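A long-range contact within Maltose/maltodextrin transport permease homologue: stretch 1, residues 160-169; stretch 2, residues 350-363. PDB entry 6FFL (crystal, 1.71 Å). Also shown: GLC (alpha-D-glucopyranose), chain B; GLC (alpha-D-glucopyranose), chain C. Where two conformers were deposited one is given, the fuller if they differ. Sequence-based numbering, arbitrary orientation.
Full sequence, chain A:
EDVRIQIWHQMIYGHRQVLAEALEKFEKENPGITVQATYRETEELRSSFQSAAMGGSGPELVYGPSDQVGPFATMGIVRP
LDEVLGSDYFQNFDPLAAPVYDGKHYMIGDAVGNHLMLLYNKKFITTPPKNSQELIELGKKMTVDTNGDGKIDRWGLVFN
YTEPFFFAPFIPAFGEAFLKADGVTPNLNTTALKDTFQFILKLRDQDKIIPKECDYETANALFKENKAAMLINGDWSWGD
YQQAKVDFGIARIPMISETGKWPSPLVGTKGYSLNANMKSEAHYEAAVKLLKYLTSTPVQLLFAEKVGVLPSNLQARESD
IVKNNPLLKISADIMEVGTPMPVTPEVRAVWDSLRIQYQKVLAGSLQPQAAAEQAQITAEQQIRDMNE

Stretch 1 160-169: NYTEPFFFAP
Stretch 2, residues 350-363: VWDSLRIQYQKVLA

Stretch 2 is one long helix that has already begun before Val350. From Leu354 onward its amides are bonded to carbonyls mostly four residues back, as Arg355 N is to Trp351 O at 3.0 Å; Lys360 N is held only by weak bonds. Stretch 1 is more irregular. A type I turn from Asn160 to Glu163, closed by Glu163 N to Asn160 O at 3.1 Å, leads into a weakly bonded helical segment at about 164-167. Glu163, with phi/psi of -83/127, is extended between the two. Its carbonyl accepts Phe166 N (Phe166 N to Glu163 O, 2.9 Å), while Pro164 O receives Ala168 N at 2.8 Å and, weakly, Phe167 N at 3.1 Å.

The register is set by Pro164 against Arg355 (CA to CA 5.8 Å) and Thr162 against Gln359 (CA to CA 6.6 Å), so the chains run in opposite senses. Pro164 points toward the helix, and its compact ring permits close packing: Pro164 CG lies 3.6 Å from Arg355 N and Pro164 CB 3.6 Å from Trp351 CE3. Because a proline has no amide hydrogen, it brings no unsatisfied donor into this buried site.

The polar centre is Glu163 with Arg355. The Glu163 CA-to-CB bond points away from the helix, but chi1 t and chi2 p bring its carboxylate back. Arg355 reaches it through chi1 t, chi2 t and chi3 m. Arg355 NH2 donates to Glu163 OE2 at 3.2 Å with an angle of 166°, the one direct hydrogen bond across the contact and part of a salt bridge. Arg355 NH1 makes a second salt bridge, to Asp352 OD1 at 3.3 Å, one turn back along the helix. The guanidinium thus links two carboxylates.

Sugar completes the network. O6 of GLC (chain B) donates to Glu163 OE2 at a very short 2.5 Å and accepts from Phe165 N at 2.9 Å. Glu163 OE2 therefore serves both arginine and glucose, and the Phe165 amide is satisfied by ligand. Trp351 (chi1 m, chi2 134°) lays one face of its indole over this glucose, with Trp351 CD1 3.6 Å from its C4, while its NE1 bonds elsewhere in the structure. Ala168, its side chain small enough to sit by the indole edge, has CB 4.1 Å from Trp351 CH2, which itself lies at the edge of the Phe165 ring (chi1 t), 4.1 Å from Phe165 CD1.

Water 1 bridges the backbones, donating to Thr162 O at 2.6 Å and Arg355 O at 3.0 Å. By contrast, Tyr161 O has no partner; it lies at the edge of the Tyr358 ring, 3.8 Å from Tyr358 CE2, buried but unpaid.

Apolar side chains fill the remainder. Leu354 (chi1 m, chi2 t) offers aliphatic surface to Phe167 (chi1 p), Phe167 CZ lying 4.1 Å from Leu354 CB. Phe167 CE2 is 3.6 Å from CD2 of Tyr358 (chi1 t); the two rings meet obliquely, centroids 5.1 Å apart and planes at 69°. Farther along, Leu362 (chi1 m, chi2 t) sets its CD1 3.4 Å from Thr162 CG2 and 3.9 Å from Tyr161 CE1. Both tyrosine hydroxyls are satisfied elsewhere.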

# COMPACT_ATOMS: atom_id res chain seq x y z
N ASN A 160 -5.15 -10.60 2.05
CA ASN A 160 -4.03 -11.12 1.27
C ASN A 160 -2.88 -11.43 2.23
O ASN A 160 -1.81 -10.82 2.18
CB ASN A 160 -3.63 -10.12 0.20
CG ASN A 160 -2.62 -10.67 -0.78
OD1 ASN A 160 -2.45 -11.89 -0.89
ND2 ASN A 160 -1.92 -9.79 -1.48
N TYR A 161 -3.11 -12.41 3.10
CA TYR A 161 -2.22 -12.63 4.23
C TYR A 161 -0.89 -13.28 3.86
O TYR A 161 -0.01 -13.38 4.72
CB TYR A 161 -2.93 -13.46 5.30
CG TYR A 161 -3.39 -14.83 4.87
CD1 TYR A 161 -2.49 -15.89 4.78
CD2 TYR A 161 -4.73 -15.09 4.59
CE1 TYR A 161 -2.91 -17.15 4.40
CE2 TYR A 161 -5.15 -16.35 4.21
CZ TYR A 161 -4.25 -17.37 4.12
OH TYR A 161 -4.69 -18.63 3.75
N THR A 162 -0.71 -13.73 2.61
CA THR A 162 0.61 -14.20 2.19
C THR A 162 1.57 -13.06 1.88
O THR A 162 2.80 -13.26 1.89
CB THR A 162 0.51 -15.08 0.93
OG1 THR A 162 -0.06 -14.32 -0.14
CG2 THR A 162 -0.35 -16.32 1.18
N GLU A 163 1.04 -11.90 1.56
CA GLU A 163 1.82 -10.75 1.11
C GLU A 163 2.39 -10.02 2.31
O GLU A 163 1.64 -9.66 3.21
CB GLU A 163 0.92 -9.82 0.29
CG GLU A 163 1.63 -8.65 -0.37
CD GLU A 163 2.62 -9.07 -1.43
OE1 GLU A 163 2.39 -10.10 -2.09
OE2 GLU A 163 3.66 -8.37 -1.60
N PRO A 164 3.71 -9.77 2.36
CA PRO A 164 4.30 -9.23 3.60
C PRO A 164 3.69 -7.92 4.07
O PRO A 164 3.59 -7.69 5.28
CB PRO A 164 5.78 -9.07 3.24
CG PRO A 164 6.02 -10.07 2.18
CD PRO A 164 4.73 -10.17 1.38
N PHE A 165 3.32 -7.03 3.14
CA PHE A 165 2.69 -5.78 3.56
C PHE A 165 1.50 -6.04 4.48
O PHE A 165 1.25 -5.27 5.41
CB PHE A 165 2.24 -5.00 2.32
CG PHE A 165 1.93 -3.54 2.58
CD1 PHE A 165 2.95 -2.66 2.93
CD2 PHE A 165 0.64 -3.06 2.43
CE1 PHE A 165 2.68 -1.30 3.13
CE2 PHE A 165 0.35 -1.71 2.64
CZ PHE A 165 1.39 -0.83 3.00
N PHE A 166 0.78 -7.13 4.24
CA PHE A 166 -0.45 -7.39 4.97
C PHE A 166 -0.22 -8.05 6.33
O PHE A 166 -1.11 -7.96 7.19
CB PHE A 166 -1.39 -8.22 4.10
CG PHE A 166 -1.96 -7.47 2.93
CD1 PHE A 166 -1.19 -7.23 1.79
CD2 PHE A 166 -3.26 -6.97 2.97
CE1 PHE A 166 -1.71 -6.52 0.71
CE2 PHE A 166 -3.78 -6.26 1.89
CZ PHE A 166 -3.01 -6.04 0.76
N PHE A 167 0.93 -8.68 6.57
CA PHE A 167 1.19 -9.09 7.95
C PHE A 167 2.18 -8.19 8.68
O PHE A 167 2.31 -8.31 9.91
CB PHE A 167 1.63 -10.58 8.02
CG PHE A 167 2.94 -10.92 7.35
CD1 PHE A 167 4.16 -10.58 7.94
CD2 PHE A 167 2.95 -11.67 6.18
CE1 PHE A 167 5.37 -10.95 7.33
CE2 PHE A 167 4.14 -12.04 5.57
CZ PHE A 167 5.36 -11.66 6.15
N ALA A 168 2.82 -7.26 7.98
CA ALA A 168 3.70 -6.28 8.63
C ALA A 168 3.09 -5.53 9.81
O ALA A 168 3.82 -5.30 10.79
CB ALA A 168 4.19 -5.28 7.57
N PRO A 169 1.81 -5.12 9.80
CA PRO A 169 1.31 -4.36 10.95
C PRO A 169 1.37 -5.15 12.25
O PRO A 169 1.50 -4.54 13.32
CB PRO A 169 -0.14 -4.03 10.56
CG PRO A 169 -0.16 -4.11 9.06
CD PRO A 169 0.79 -5.24 8.74
N VAL A 350 14.21 -6.78 2.77
CA VAL A 350 13.34 -7.25 3.84
C VAL A 350 12.04 -7.80 3.26
O VAL A 350 11.60 -8.90 3.61
CB VAL A 350 13.07 -6.14 4.87
CG1 VAL A 350 11.98 -6.59 5.84
CG2 VAL A 350 14.35 -5.82 5.65
N TRP A 351 11.40 -7.03 2.36
CA TRP A 351 10.15 -7.51 1.76
C TRP A 351 10.36 -8.83 1.03
O TRP A 351 9.55 -9.75 1.13
CB TRP A 351 9.59 -6.48 0.78
CG TRP A 351 9.06 -5.22 1.35
CD1 TRP A 351 9.32 -3.96 0.88
CD2 TRP A 351 8.14 -5.05 2.45
NE1 TRP A 351 8.63 -3.02 1.62
CE2 TRP A 351 7.91 -3.67 2.59
CE3 TRP A 351 7.50 -5.94 3.32
CZ2 TRP A 351 7.07 -3.15 3.57
CZ3 TRP A 351 6.67 -5.42 4.31
CH2 TRP A 351 6.46 -4.04 4.42
N ASP A 352 11.42 -8.90 0.21
CA ASP A 352 11.62 -10.10 -0.60
C ASP A 352 11.92 -11.32 0.25
O ASP A 352 11.42 -12.41 -0.03
CB ASP A 352 12.74 -9.86 -1.61
CG ASP A 352 12.34 -8.86 -2.70
OD1 ASP A 352 11.13 -8.69 -2.94
OD2 ASP A 352 13.24 -8.25 -3.32
N SER A 353 12.73 -11.15 1.30
CA SER A 353 13.03 -12.26 2.20
C SER A 353 11.79 -12.70 2.97
O SER A 353 11.53 -13.90 3.10
CB SER A 353 14.14 -11.87 3.17
OG SER A 353 14.48 -12.95 4.02
N LEU A 354 11.01 -11.74 3.48
CA LEU A 354 9.80 -12.10 4.21
C LEU A 354 8.84 -12.88 3.32
O LEU A 354 8.22 -13.86 3.77
CB LEU A 354 9.13 -10.84 4.74
CG LEU A 354 9.76 -10.18 5.96
CD1 LEU A 354 9.04 -8.86 6.24
CD2 LEU A 354 9.68 -11.11 7.17
N ARG A 355 8.70 -12.48 2.06
CA ARG A 355 7.74 -13.18 1.20
C ARG A 355 8.18 -14.62 0.96
O ARG A 355 7.36 -15.54 1.02
CB ARG A 355 7.57 -12.44 -0.13
CG ARG A 355 6.39 -12.97 -0.95
CD ARG A 355 6.36 -12.34 -2.35
NE ARG A 355 6.12 -10.90 -2.29
CZ ARG A 355 7.05 -9.98 -2.51
NH1 ARG A 355 8.29 -10.33 -2.81
NH2 ARG A 355 6.73 -8.69 -2.44
N ILE A 356 9.47 -14.82 0.68
CA ILE A 356 9.98 -16.17 0.44
C ILE A 356 9.75 -17.05 1.65
O ILE A 356 9.22 -18.17 1.54
CB ILE A 356 11.47 -16.10 0.06
CG1 ILE A 356 11.64 -15.49 -1.33
CG2 ILE A 356 12.12 -17.50 0.14
CD1 ILE A 356 13.05 -14.97 -1.56
N GLN A 357 10.11 -16.56 2.84
CA GLN A 357 10.05 -17.41 4.03
C GLN A 357 8.61 -17.70 4.43
O GLN A 357 8.29 -18.85 4.78
CB GLN A 357 10.82 -16.78 5.19
CG GLN A 357 12.30 -16.57 4.91
CD GLN A 357 12.97 -17.75 4.22
OE1 GLN A 357 12.77 -18.91 4.60
NE2 GLN A 357 13.77 -17.46 3.21
N TYR A 358 7.72 -16.70 4.40
CA TYR A 358 6.35 -16.99 4.85
C TYR A 358 5.61 -17.86 3.85
O TYR A 358 4.72 -18.63 4.24
CB TYR A 358 5.54 -15.72 5.14
CG TYR A 358 4.38 -16.00 6.12
CD1 TYR A 358 4.57 -16.89 7.18
CD2 TYR A 358 3.13 -15.44 5.95
CE1 TYR A 358 3.54 -17.17 8.09
CE2 TYR A 358 2.10 -15.71 6.84
CZ TYR A 358 2.31 -16.57 7.91
OH TYR A 358 1.29 -16.86 8.82
N GLN A 359 5.96 -17.79 2.56
CA GLN A 359 5.36 -18.72 1.61
C GLN A 359 5.67 -20.15 2.00
O GLN A 359 4.81 -21.03 1.91
CB GLN A 359 5.86 -18.42 0.19
CG GLN A 359 5.08 -19.13 -0.91
CD GLN A 359 5.53 -20.57 -1.15
OE1 GLN A 359 6.66 -20.94 -0.83
NE2 GLN A 359 4.64 -21.39 -1.71
N LYS A 360 6.90 -20.40 2.47
CA LYS A 360 7.28 -21.75 2.87
C LYS A 360 6.56 -22.17 4.14
O LYS A 360 6.22 -23.35 4.30
CB LYS A 360 8.79 -21.83 3.06
CG LYS A 360 9.60 -21.64 1.79
CD LYS A 360 11.08 -21.59 2.15
CE LYS A 360 11.96 -21.50 0.92
NZ LYS A 360 13.40 -21.47 1.29
N VAL A 361 6.37 -21.24 5.07
CA VAL A 361 5.60 -21.53 6.28
C VAL A 361 4.17 -21.91 5.91
O VAL A 361 3.64 -22.93 6.35
CB VAL A 361 5.61 -20.33 7.23
CG1 VAL A 361 4.72 -20.62 8.45
CG2 VAL A 361 7.00 -20.00 7.66
N LEU A 362 3.52 -21.05 5.12
CA LEU A 362 2.12 -21.31 4.76
C LEU A 362 1.98 -22.57 3.93
O LEU A 362 0.95 -23.24 4.00
CB LEU A 362 1.54 -20.11 4.02
CG LEU A 362 1.42 -18.86 4.89
CD1 LEU A 362 0.89 -17.71 4.07
CD2 LEU A 362 0.53 -19.10 6.10
N ALA A 363 3.00 -22.92 3.14
CA ALA A 363 2.98 -24.17 2.39
C ALA A 363 3.29 -25.38 3.26
O ALA A 363 3.15 -26.51 2.79
CB ALA A 363 3.97 -24.11 1.22
C1 GLC B . 4.22 -2.80 -0.38
C2 GLC B . 5.51 -2.14 -0.87
C3 GLC B . 6.20 -3.06 -1.88
C4 GLC B . 6.46 -4.42 -1.25
C5 GLC B . 5.14 -5.01 -0.73
C6 GLC B . 5.42 -6.27 0.09
O2 GLC B . 5.24 -0.85 -1.45
O3 GLC B . 7.47 -2.49 -2.28
O4 GLC B . 7.03 -5.29 -2.24
O5 GLC B . 4.54 -4.08 0.17
O6 GLC B . 4.21 -7.01 0.38
C1 GLC C . -0.66 -1.91 -2.05
C2 GLC C . 0.29 -0.83 -1.54
C3 GLC C . 1.75 -1.18 -1.77
C4 GLC C . 2.00 -2.57 -1.19
C5 GLC C . 1.06 -3.56 -1.85
C6 GLC C . 1.28 -4.98 -1.31
O2 GLC C . -0.06 0.40 -2.20
O3 GLC C . 2.56 -0.20 -1.08
O4 GLC C . 3.34 -2.96 -1.48
O5 GLC C . -0.28 -3.18 -1.53
O6 GLC C . 0.65 -5.95 -2.17
O HOH W 1 4.38 -15.11 0.96